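PDB 6SLN: RagA protein from Porphyromonas gingivalis, which probably imports nutrients across the outer membrane with energy supplied through TonB, as other TonB-dependent receptors do. Local coordinates for residues A191-G196 with D587-N592; L456-Q461 with N503-K508; T518-H523 with S571-F576. One frame throughout, in Å; residues are numbered along the deposited sequence.

Contact 1: A191-G196 with D587-N592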
loop_
_atom_site.group_PDB
_atom_site.type_symbol
_atom_site.label_atom_id
_atom_site.label_comp_id
_atom_site.label_asym_id
_atom_site.label_seq_id
_atom_site.Cartn_x
_atom_site.Cartn_y
_atom_site.Cartn_z
ATOM N N ALA A 191 5.128 17.763 41.453
ATOM C CA ALA A 191 6.047 18.104 40.373
ATOM C C ALA A 191 5.487 17.789 39.000
ATOM O O ALA A 191 6.013 18.301 38.014
ATOM C CB ALA A 191 7.377 17.367 40.538
ATOM N N THR A 192 4.450 16.955 38.913
ATOM C CA THR A 192 3.874 16.535 37.642
ATOM C C THR A 192 2.448 17.036 37.470
ATOM O O THR A 192 1.629 16.374 36.835
ATOM C CB THR A 192 3.899 15.013 37.512
ATOM O OG1 THR A 192 2.910 14.436 38.373
ATOM C CG2 THR A 192 5.242 14.478 37.904
ATOM N N SER A 193 2.131 18.196 38.034
ATOM C CA SER A 193 0.740 18.629 38.067
ATOM C C SER A 193 0.245 19.217 36.743
ATOM O O SER A 193 -0.967 19.191 36.494
ATOM C CB SER A 193 0.547 19.629 39.196
ATOM O OG SER A 193 1.612 20.553 39.230
ATOM N N ILE A 194 1.129 19.709 35.872
ATOM C CA ILE A 194 0.695 20.315 34.615
ATOM C C ILE A 194 0.737 19.333 33.436
ATOM O O ILE A 194 0.512 19.740 32.294
ATOM C CB ILE A 194 1.509 21.582 34.310
ATOM C CG1 ILE A 194 2.933 21.223 33.894
ATOM C CG2 ILE A 194 1.524 22.495 35.519
ATOM C CD1 ILE A 194 3.882 22.419 33.816
ATOM N N TYR A 195 0.972 18.047 33.687
ATOM C CA TYR A 195 0.935 17.005 32.663
ATOM C C TYR A 195 -0.214 16.043 32.962
ATOM O O TYR A 195 -0.722 15.984 34.088
ATOM C CB TYR A 195 2.292 16.275 32.590
ATOM C CG TYR A 195 3.426 17.273 32.624
ATOM C CD1 TYR A 195 3.770 17.989 31.493
ATOM C CD2 TYR A 195 4.093 17.562 33.803
ATOM C CE1 TYR A 195 4.783 18.934 31.515
ATOM C CE2 TYR A 195 5.098 18.517 33.843
ATOM C CZ TYR A 195 5.440 19.201 32.691
ATOM O OH TYR A 195 6.440 20.150 32.712
ATOM N N GLY A 196 -0.658 15.300 31.947
ATOM C CA GLY A 196 -1.817 14.476 32.225
ATOM C C GLY A 196 -2.242 13.334 31.323
ATOM O O GLY A 196 -3.422 12.976 31.318
ATOM N N ASP A 587 2.382 24.926 47.127
ATOM C CA ASP A 587 1.875 24.690 45.787
ATOM C C ASP A 587 0.533 23.985 45.889
ATOM O O ASP A 587 0.277 23.220 46.825
ATOM C CB ASP A 587 2.845 23.839 44.960
ATOM C CG ASP A 587 4.232 24.447 44.880
ATOM O OD1 ASP A 587 4.344 25.684 44.747
ATOM O OD2 ASP A 587 5.215 23.681 44.957
ATOM N N PHE A 588 -0.323 24.251 44.915
ATOM C CA PHE A 588 -1.655 23.678 44.888
ATOM C C PHE A 588 -2.039 23.556 43.421
ATOM O O PHE A 588 -1.839 24.498 42.652
ATOM C CB PHE A 588 -2.628 24.560 45.674
ATOM C CG PHE A 588 -4.062 24.230 45.443
ATOM C CD1 PHE A 588 -4.531 22.939 45.661
ATOM C CD2 PHE A 588 -4.948 25.201 45.001
ATOM C CE1 PHE A 588 -5.864 22.616 45.443
ATOM C CE2 PHE A 588 -6.281 24.887 44.782
ATOM C CZ PHE A 588 -6.739 23.588 45.005
ATOM N N SER A 589 -2.547 22.395 43.028
ATOM C CA SER A 589 -2.880 22.130 41.639
ATOM C C SER A 589 -4.232 21.432 41.572
ATOM O O SER A 589 -4.524 20.563 42.398
ATOM C CB SER A 589 -1.800 21.270 40.979
ATOM O OG SER A 589 -2.064 19.881 41.127
ATOM N N VAL A 590 -5.071 21.839 40.618
ATOM C CA VAL A 590 -6.249 21.068 40.237
ATOM C C VAL A 590 -6.311 21.049 38.717
ATOM O O VAL A 590 -5.887 21.993 38.047
ATOM C CB VAL A 590 -7.565 21.611 40.854
ATOM C CG1 VAL A 590 -7.879 22.984 40.342
ATOM C CG2 VAL A 590 -8.727 20.660 40.569
ATOM N N ARG A 591 -6.823 19.950 38.171
ATOM C CA ARG A 591 -6.843 19.762 36.729
ATOM C C ARG A 591 -7.954 18.782 36.392
ATOM O O ARG A 591 -8.399 18.005 37.242
ATOM C CB ARG A 591 -5.504 19.233 36.226
ATOM C CG ARG A 591 -5.295 17.797 36.679
ATOM C CD ARG A 591 -4.425 17.014 35.731
ATOM N NE ARG A 591 -3.388 17.871 35.194
ATOM C CZ ARG A 591 -3.112 17.953 33.910
ATOM N NH1 ARG A 591 -3.793 17.204 33.060
ATOM N NH2 ARG A 591 -2.155 18.768 33.492
ATOM N N ASN A 592 -8.395 18.823 35.136
ATOM C CA ASN A 592 -9.390 17.883 34.653
ATOM C C ASN A 592 -8.930 17.335 33.318
ATOM O O ASN A 592 -8.430 18.083 32.473
ATOM C CB ASN A 592 -10.759 18.536 34.504
ATOM C CG ASN A 592 -11.754 17.639 33.800
ATOM O OD1 ASN A 592 -11.834 17.632 32.579
ATOM N ND2 ASN A 592 -12.504 16.867 34.568
#

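Contact 2: L456-Q461 with N503-K508. With 3PE (1,2-Distearoyl-sn-glycerophosphoethanolamine), chain G.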
loop_
_atom_site.group_PDB
_atom_site.type_symbol
_atom_site.label_atom_id
_atom_site.label_comp_id
_atom_site.label_asym_id
_atom_site.label_seq_id
_atom_site.Cartn_x
_atom_site.Cartn_y
_atom_site.Cartn_z
ATOM N N LEU A 456 1.740 39.122 33.990
ATOM C CA LEU A 456 0.926 38.284 33.117
ATOM C C LEU A 456 1.734 37.758 31.930
ATOM O O LEU A 456 2.291 38.540 31.154
ATOM C CB LEU A 456 -0.281 39.069 32.615
ATOM C CG LEU A 456 -1.178 38.185 31.757
ATOM C CD1 LEU A 456 -1.466 36.889 32.497
ATOM C CD2 LEU A 456 -2.464 38.899 31.399
ATOM N N THR A 457 1.763 36.436 31.768
ATOM C CA THR A 457 2.377 35.801 30.609
ATOM C C THR A 457 1.392 34.796 30.029
ATOM O O THR A 457 0.880 33.935 30.755
ATOM C CB THR A 457 3.691 35.120 30.991
ATOM O OG1 THR A 457 4.564 36.092 31.572
ATOM C CG2 THR A 457 4.366 34.526 29.762
ATOM N N LEU A 458 1.107 34.922 28.730
ATOM C CA LEU A 458 0.210 34.024 28.006
ATOM C C LEU A 458 1.040 33.281 26.969
ATOM O O LEU A 458 1.502 33.888 26.000
ATOM C CB LEU A 458 -0.916 34.797 27.323
ATOM C CG LEU A 458 -1.477 35.990 28.090
ATOM C CD1 LEU A 458 -2.488 36.720 27.251
ATOM C CD2 LEU A 458 -2.120 35.512 29.365
ATOM N N LYS A 459 1.223 31.978 27.158
ATOM C CA LYS A 459 2.017 31.184 26.232
ATOM C C LYS A 459 1.111 30.288 25.404
ATOM O O LYS A 459 0.415 29.421 25.946
ATOM C CB LYS A 459 3.063 30.348 26.959
ATOM C CG LYS A 459 4.110 29.812 26.008
ATOM C CD LYS A 459 5.371 29.389 26.744
ATOM C CE LYS A 459 5.952 28.100 26.164
ATOM N NZ LYS A 459 7.239 27.742 26.827
ATOM N N ALA A 460 1.131 30.499 24.094
ATOM C CA ALA A 460 0.539 29.583 23.137
ATOM C C ALA A 460 1.661 28.755 22.518
ATOM O O ALA A 460 2.688 29.304 22.107
ATOM C CB ALA A 460 -0.240 30.344 22.062
ATOM N N GLN A 461 1.474 27.440 22.465
ATOM C CA GLN A 461 2.481 26.543 21.921
ATOM C C GLN A 461 1.786 25.433 21.145
ATOM O O GLN A 461 0.752 24.911 21.573
ATOM C CB GLN A 461 3.379 25.965 23.026
ATOM C CG GLN A 461 4.264 24.823 22.547
ATOM C CD GLN A 461 5.602 24.766 23.253
ATOM O OE1 GLN A 461 6.637 25.088 22.664
ATOM N NE2 GLN A 461 5.594 24.342 24.514
ATOM N N ASN A 503 -1.920 25.878 25.995
ATOM C CA ASN A 503 -2.218 27.297 26.115
ATOM C C ASN A 503 -2.348 27.646 27.589
ATOM O O ASN A 503 -3.208 27.096 28.286
ATOM C CB ASN A 503 -3.494 27.633 25.339
ATOM C CG ASN A 503 -3.309 27.461 23.845
ATOM O OD1 ASN A 503 -2.497 28.156 23.234
ATOM N ND2 ASN A 503 -4.038 26.519 23.253
ATOM N N THR A 504 -1.491 28.548 28.067
ATOM C CA THR A 504 -1.400 28.818 29.492
ATOM C C THR A 504 -1.329 30.308 29.757
ATOM O O THR A 504 -0.664 31.053 29.034
ATOM C CB THR A 504 -0.164 28.155 30.124
ATOM O OG1 THR A 504 1.028 28.665 29.509
ATOM C CG2 THR A 504 -0.225 26.642 29.963
ATOM N N ALA A 505 -1.990 30.722 30.829
ATOM C CA ALA A 505 -1.930 32.088 31.323
ATOM C C ALA A 505 -1.360 32.030 32.729
ATOM O O ALA A 505 -1.871 31.289 33.576
ATOM C CB ALA A 505 -3.310 32.738 31.312
ATOM N N GLU A 506 -0.278 32.768 32.963
ATOM C CA GLU A 506 0.395 32.782 34.253
ATOM C C GLU A 506 0.427 34.212 34.761
ATOM O O GLU A 506 0.860 35.119 34.041
ATOM C CB GLU A 506 1.824 32.217 34.170
ATOM C CG GLU A 506 2.527 32.152 35.524
ATOM C CD GLU A 506 4.007 31.829 35.422
ATOM O OE1 GLU A 506 4.789 32.738 35.065
ATOM O OE2 GLU A 506 4.387 30.671 35.711
ATOM N N TYR A 507 -0.033 34.408 35.990
ATOM C CA TYR A 507 -0.000 35.709 36.635
ATOM C C TYR A 507 0.806 35.587 37.917
ATOM O O TYR A 507 0.432 34.830 38.818
ATOM C CB TYR A 507 -1.411 36.212 36.922
ATOM C CG TYR A 507 -1.449 37.649 37.364
ATOM C CD1 TYR A 507 -0.636 38.594 36.759
ATOM C CD2 TYR A 507 -2.287 38.062 38.399
ATOM C CE1 TYR A 507 -0.660 39.909 37.167
ATOM C CE2 TYR A 507 -2.315 39.371 38.808
ATOM C CZ TYR A 507 -1.496 40.289 38.186
ATOM O OH TYR A 507 -1.504 41.602 38.577
ATOM N N LYS A 508 1.930 36.294 37.969
ATOM C CA LYS A 508 2.740 36.446 39.168
ATOM C C LYS A 508 2.528 37.857 39.693
ATOM O O LYS A 508 2.604 38.824 38.926
ATOM C CB LYS A 508 4.227 36.232 38.873
ATOM C CG LYS A 508 4.635 34.807 38.560
ATOM C CD LYS A 508 6.155 34.672 38.468
ATOM C CE LYS A 508 6.669 34.997 37.066
ATOM N NZ LYS A 508 6.612 33.821 36.145
HETATM C C1 3PE G . -11.225 20.126 20.405
HETATM C C2 3PE G . -10.361 21.361 20.556
HETATM C C3 3PE G . -10.283 21.744 22.045
HETATM O O31 3PE G . -9.588 22.951 22.214
HETATM O O32 3PE G . -11.286 23.853 23.369
HETATM C C31 3PE G . -10.293 24.041 22.753
HETATM C C32 3PE G . -9.795 25.482 22.530
HETATM C C33 3PE G . -9.124 26.103 23.759
HETATM C C34 3PE G . -8.872 27.597 23.523
HETATM C C35 3PE G . -7.404 27.906 23.203
HETATM C C36 3PE G . -6.992 29.220 23.875
HETATM C C37 3PE G . -5.882 29.933 23.095
HETATM C C38 3PE G . -5.494 31.219 23.835
HETATM C C39 3PE G . -4.258 31.832 23.189
HETATM C C3A 3PE G . -3.610 32.843 24.131
HETATM C C3B 3PE G . -2.114 32.954 23.821
HETATM O O21 3PE G . -9.128 20.991 19.984
HETATM O O22 3PE G . -8.705 22.107 18.087
HETATM C C21 3PE G . -8.480 21.994 19.238
HETATM C C22 3PE G . -7.464 22.941 19.885
HETATM C C23 3PE G . -6.884 23.930 18.869
HETATM C C24 3PE G . -6.748 25.286 19.569
HETATM C C25 3PE G . -5.329 25.856 19.498
HETATM C C26 3PE G . -5.372 27.379 19.706
HETATM C C27 3PE G . -4.014 27.989 19.352
HETATM C C28 3PE G . -4.005 29.508 19.553
HETATM C C29 3PE G . -2.605 30.090 19.301
HETATM C C2A 3PE G . -2.663 31.471 18.635
HETATM C C2B 3PE G . -1.640 32.483 19.196
HETATM C C2C 3PE G . -1.053 33.334 18.050
HETATM C C2D 3PE G . -0.086 34.444 18.510
#

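Contact 3: T518-H523 with S571-F576. With 3PE (1,2-Distearoyl-sn-glycerophosphoethanolamine), chain G.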
loop_
_atom_site.group_PDB
_atom_site.type_symbol
_atom_site.label_atom_id
_atom_site.label_comp_id
_atom_site.label_asym_id
_atom_site.label_seq_id
_atom_site.Cartn_x
_atom_site.Cartn_y
_atom_site.Cartn_z
ATOM N N THR A 518 1.642 33.146 42.750
ATOM C CA THR A 518 1.699 32.852 41.329
ATOM C C THR A 518 0.506 31.979 40.979
ATOM O O THR A 518 0.256 30.967 41.642
ATOM C CB THR A 518 3.006 32.148 40.952
ATOM O OG1 THR A 518 4.103 33.046 41.155
ATOM C CG2 THR A 518 2.960 31.704 39.503
ATOM N N ALA A 519 -0.240 32.389 39.961
ATOM C CA ALA A 519 -1.375 31.627 39.479
ATOM C C ALA A 519 -1.159 31.323 38.013
ATOM O O ALA A 519 -0.604 32.142 37.274
ATOM C CB ALA A 519 -2.694 32.377 39.657
ATOM N N LEU A 520 -1.602 30.134 37.607
ATOM C CA LEU A 520 -1.435 29.665 36.239
ATOM C C LEU A 520 -2.654 28.838 35.861
ATOM O O LEU A 520 -2.871 27.765 36.431
ATOM C CB LEU A 520 -0.161 28.846 36.107
ATOM C CG LEU A 520 0.265 28.385 34.711
ATOM C CD1 LEU A 520 1.755 28.174 34.706
ATOM C CD2 LEU A 520 -0.435 27.103 34.291
ATOM N N MET A 521 -3.433 29.326 34.900
ATOM C CA MET A 521 -4.450 28.530 34.229
ATOM C C MET A 521 -3.902 28.024 32.897
ATOM O O MET A 521 -3.109 28.704 32.236
ATOM C CB MET A 521 -5.722 29.347 33.997
ATOM C CG MET A 521 -6.303 29.955 35.254
ATOM S SD MET A 521 -7.449 28.822 36.053
ATOM C CE MET A 521 -9.030 29.524 35.570
ATOM N N GLY A 522 -4.324 26.826 32.507
ATOM C CA GLY A 522 -3.788 26.198 31.312
ATOM C C GLY A 522 -4.807 25.337 30.605
ATOM O O GLY A 522 -5.668 24.714 31.233
ATOM N N HIS A 523 -4.702 25.306 29.271
ATOM C CA HIS A 523 -5.488 24.428 28.415
ATOM C C HIS A 523 -4.551 23.633 27.517
ATOM O O HIS A 523 -3.498 24.132 27.109
ATOM C CB HIS A 523 -6.476 25.192 27.536
ATOM C CG HIS A 523 -6.825 24.461 26.274
ATOM N ND1 HIS A 523 -6.125 24.627 25.098
ATOM C CD2 HIS A 523 -7.766 23.516 26.024
ATOM C CE1 HIS A 523 -6.633 23.830 24.174
ATOM N NE2 HIS A 523 -7.632 23.146 24.708
ATOM N N SER A 571 -7.566 18.684 28.140
ATOM C CA SER A 571 -7.086 18.957 29.482
ATOM C C SER A 571 -7.329 20.407 29.859
ATOM O O SER A 571 -7.160 21.310 29.034
ATOM C CB SER A 571 -5.596 18.641 29.582
ATOM O OG SER A 571 -5.402 17.307 29.992
ATOM N N PHE A 572 -7.729 20.626 31.110
ATOM C CA PHE A 572 -7.769 21.958 31.696
ATOM C C PHE A 572 -7.090 21.864 33.042
ATOM O O PHE A 572 -7.406 20.964 33.830
ATOM C CB PHE A 572 -9.197 22.471 31.839
ATOM C CG PHE A 572 -9.952 22.523 30.538
ATOM C CD1 PHE A 572 -9.718 23.534 29.629
ATOM C CD2 PHE A 572 -10.895 21.557 30.226
ATOM C CE1 PHE A 572 -10.408 23.586 28.429
ATOM C CE2 PHE A 572 -11.585 21.600 29.033
ATOM C CZ PHE A 572 -11.336 22.618 28.127
ATOM N N PHE A 573 -6.123 22.743 33.294
ATOM C CA PHE A 573 -5.316 22.568 34.490
ATOM C C PHE A 573 -4.955 23.908 35.109
ATOM O O PHE A 573 -5.026 24.962 34.474
ATOM C CB PHE A 573 -4.051 21.755 34.213
ATOM C CG PHE A 573 -3.133 22.337 33.160
ATOM C CD1 PHE A 573 -3.326 22.055 31.812
ATOM C CD2 PHE A 573 -2.020 23.105 33.524
ATOM C CE1 PHE A 573 -2.448 22.558 30.843
ATOM C CE2 PHE A 573 -1.130 23.616 32.554
ATOM C CZ PHE A 573 -1.344 23.341 31.222
ATOM N N SER A 574 -4.563 23.840 36.373
ATOM C CA SER A 574 -4.192 25.013 37.136
ATOM C C SER A 574 -3.058 24.660 38.088
ATOM O O SER A 574 -2.920 23.516 38.542
ATOM C CB SER A 574 -5.378 25.543 37.938
ATOM O OG SER A 574 -5.779 24.547 38.853
ATOM N N ARG A 575 -2.274 25.678 38.415
ATOM C CA ARG A 575 -1.192 25.510 39.367
ATOM C C ARG A 575 -0.977 26.847 40.058
ATOM O O ARG A 575 -0.895 27.885 39.391
ATOM C CB ARG A 575 0.086 25.050 38.671
ATOM C CG ARG A 575 1.247 24.856 39.619
ATOM C CD ARG A 575 2.504 25.507 39.086
ATOM N NE ARG A 575 3.132 24.717 38.029
ATOM C CZ ARG A 575 4.042 25.200 37.189
ATOM N NH1 ARG A 575 4.422 26.468 37.281
ATOM N NH2 ARG A 575 4.574 24.422 36.259
ATOM N N PHE A 576 -0.897 26.816 41.391
ATOM C CA PHE A 576 -0.780 28.010 42.216
ATOM C C PHE A 576 0.425 27.877 43.129
ATOM O O PHE A 576 0.688 26.796 43.664
ATOM C CB PHE A 576 -2.040 28.222 43.035
ATOM C CG PHE A 576 -3.253 28.425 42.205
ATOM C CD1 PHE A 576 -3.619 29.696 41.799
ATOM C CD2 PHE A 576 -4.018 27.347 41.803
ATOM C CE1 PHE A 576 -4.740 29.893 41.022
ATOM C CE2 PHE A 576 -5.141 27.533 41.013
ATOM C CZ PHE A 576 -5.504 28.811 40.627
HETATM C C1 3PE G . -11.225 20.126 20.405
HETATM C C2 3PE G . -10.361 21.361 20.556
HETATM C C3 3PE G . -10.283 21.744 22.045
HETATM O O31 3PE G . -9.588 22.951 22.214
HETATM O O32 3PE G . -11.286 23.853 23.369
HETATM C C31 3PE G . -10.293 24.041 22.753
HETATM C C32 3PE G . -9.795 25.482 22.530
HETATM C C33 3PE G . -9.124 26.103 23.759
HETATM C C34 3PE G . -8.872 27.597 23.523
HETATM C C35 3PE G . -7.404 27.906 23.203
HETATM C C36 3PE G . -6.992 29.220 23.875
HETATM C C37 3PE G . -5.882 29.933 23.095
HETATM C C38 3PE G . -5.494 31.219 23.835
HETATM C C39 3PE G . -4.258 31.832 23.189
HETATM C C3A 3PE G . -3.610 32.843 24.131
HETATM C C3B 3PE G . -2.114 32.954 23.821
HETATM O O21 3PE G . -9.128 20.991 19.984
HETATM O O22 3PE G . -8.705 22.107 18.087
HETATM C C21 3PE G . -8.480 21.994 19.238
HETATM C C22 3PE G . -7.464 22.941 19.885
HETATM C C23 3PE G . -6.884 23.930 18.869
HETATM C C24 3PE G . -6.748 25.286 19.569
HETATM C C25 3PE G . -5.329 25.856 19.498
HETATM C C26 3PE G . -5.372 27.379 19.706
HETATM C C27 3PE G . -4.014 27.989 19.352
HETATM C C28 3PE G . -4.005 29.508 19.553
HETATM C C29 3PE G . -2.605 30.090 19.301
HETATM C C2A 3PE G . -2.663 31.471 18.635
HETATM C C2B 3PE G . -1.640 32.483 19.196
HETATM C C2C 3PE G . -1.053 33.334 18.050
HETATM C C2D 3PE G . -0.086 34.444 18.510
#

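Contact 1: A191-G196 with D587-N592
Arg591 carries most of this contact, reaching from strand 587-592 of the barrel wall to the backbone of the plug turn 191-196. Its CB points toward the turn, and CG takes the crowded position between the backbone N and the carbonyl carbon (chi1 70°). A bend at chi3 (36°) then lays the guanidinium against the type I beta turn that runs from Thr192 to Tyr195. NE is the first atom to bond, giving its hydrogen to Ser193 O at 3.0 Å and a fairly straight 150°. NH2 adds a longer bond to the same Ser193 O, 3.3 Å away, so two nitrogens grip one oxygen side-on. That oxygen lies close to the guanidinium plane, although both donors sit above the plane of its carbonyl. CZ has Tyr195 O over its centre at 3.1 Å; this oxygen makes no hydrogen bond to the group, but its partial negative charge would probably favour the cation. At the tip, NH1 comes within 3.5 Å of CA of Gly196, where the absence of a side chain permits so close an approach; NH1 also forms a salt bridge with Asp593, a second partner that would help fix the group's rotation. Two residues earlier on the strand, Ser589 meets Ser193, both small enough for the backbones to come close, with Ser193 CB 3.3 Å from Ser589 OG. The hydroxyl of Ser193 is turned back to Ser190 O within the plug. A long arginine from the wall, bound to a backbone carbonyl of the plug domain inside, is a plug-to-barrel contact of the TonB-dependent receptor fold.

Contact 2: L456-Q461 with N503-K508
Four backbone hydrogen bonds join strands 456-461 and 503-508, which run antiparallel at 167°. Thr457 and Glu506 form one hydrogen-bonded pair, Thr457 N to Glu506 O and Glu506 N to Thr457 O both measuring 2.8 Å and nearly straight. Lys459 and Thr504 form the next in the same way. CA-H...O contacts fill in between them, such as Leu458 CA to Thr504 O at 3.3 Å. Apolar contacts lie on the face of Leu458, Ala505 and Ala460: Leu458, its CG anti to the carbonyl carbon, sets CD2 3.6 Å from Ala505 CB. Lipid extends this face. Ala460 is small enough for C29 of the phospholipid 3PE to lie 3.6 Å from its CB, and the Asn503 amide lies along the other acyl chain, ND2 being 3.6 Å from C35. Charged groups belong to the opposite face, where the extended Glu506 makes a salt bridge with Lys508 two residues on, and the ammonium of Lys459 leads away from the contact to a cation-pi interaction with Phe447. The two strands form a hairpin of the barrel wall, flanked by strand 435-450 beside 456-461 and strand 515-540 beside 503-508.

Contact 3: T518-H523 with S571-F576
The axes of strands 518-523 and 571-576 approach to 4.7 Å and run antiparallel at 169°, with Leu520 opposite Arg575 and Gly522 opposite Phe573 as hydrogen-bonded pairs. The bond from Phe573 N to Gly522 O is the straightest, 2.9 Å at 169°, whereas that from Leu520 N to Arg575 O is weak. Phe573 holds CG in the crowded position between its backbone N and carbonyl carbon, which folds the ring across the sheet onto its partner. CA of Gly522 consequently lies over the ring face, 3.8 Å from the Phe573 centroid, in a CH-pi contact. This pairing, in which an aromatic ring covers a cross-strand glycine, is known as aromatic rescue of glycine, and here it lies on the inner face of a TonB-dependent receptor barrel, where Phe573 and Arg575 also touch Ile194 of the plug. Leu520, with CG anti to the backbone N, divides its branches: CD2 meets Phe573 CE2 obliquely at 4.0 Å, while CD1 lies over a face of the Arg575 guanidinium. On the lipid-facing side, Ala519 is short enough for Phe576 to bring CE1 within 3.5 Å of its CB. His523 and Phe572 lie side by side and point the same way, His523 CD2 being 3.6 Å from Phe572 CE1 and the rings inclined at 43°. C33 of the phospholipid 3PE sits 3.3 Å above the centre of the His523 ring. Imidazole suits this site because it offers both a flat face to the acyl chain and polar nitrogens: NE2 donates a weak hydrogen bond to the ester oxygen O31, and ND1 is weakly bonded to Asn503 ND2.

Overall arrangement
The modelled chain begins with the plug, whose loop 191-196 is one half of contact 1. Its other half, 587-592, comes 391 residues later, so contact 1 closes a long loop that contains both other contacts. Within it, contact 2 closes a hairpin from strand 456-475 to 487-510, and only afterwards does contact 3 close another, from 515-540 to 561-580; the two stand in series and do not cross. With strand 584-595 these make five consecutive neighbours in the barrel wall. Contacts 2 and 3 share one phospholipid on the outside, whereas contact 1 ties the same wall inward to the plug.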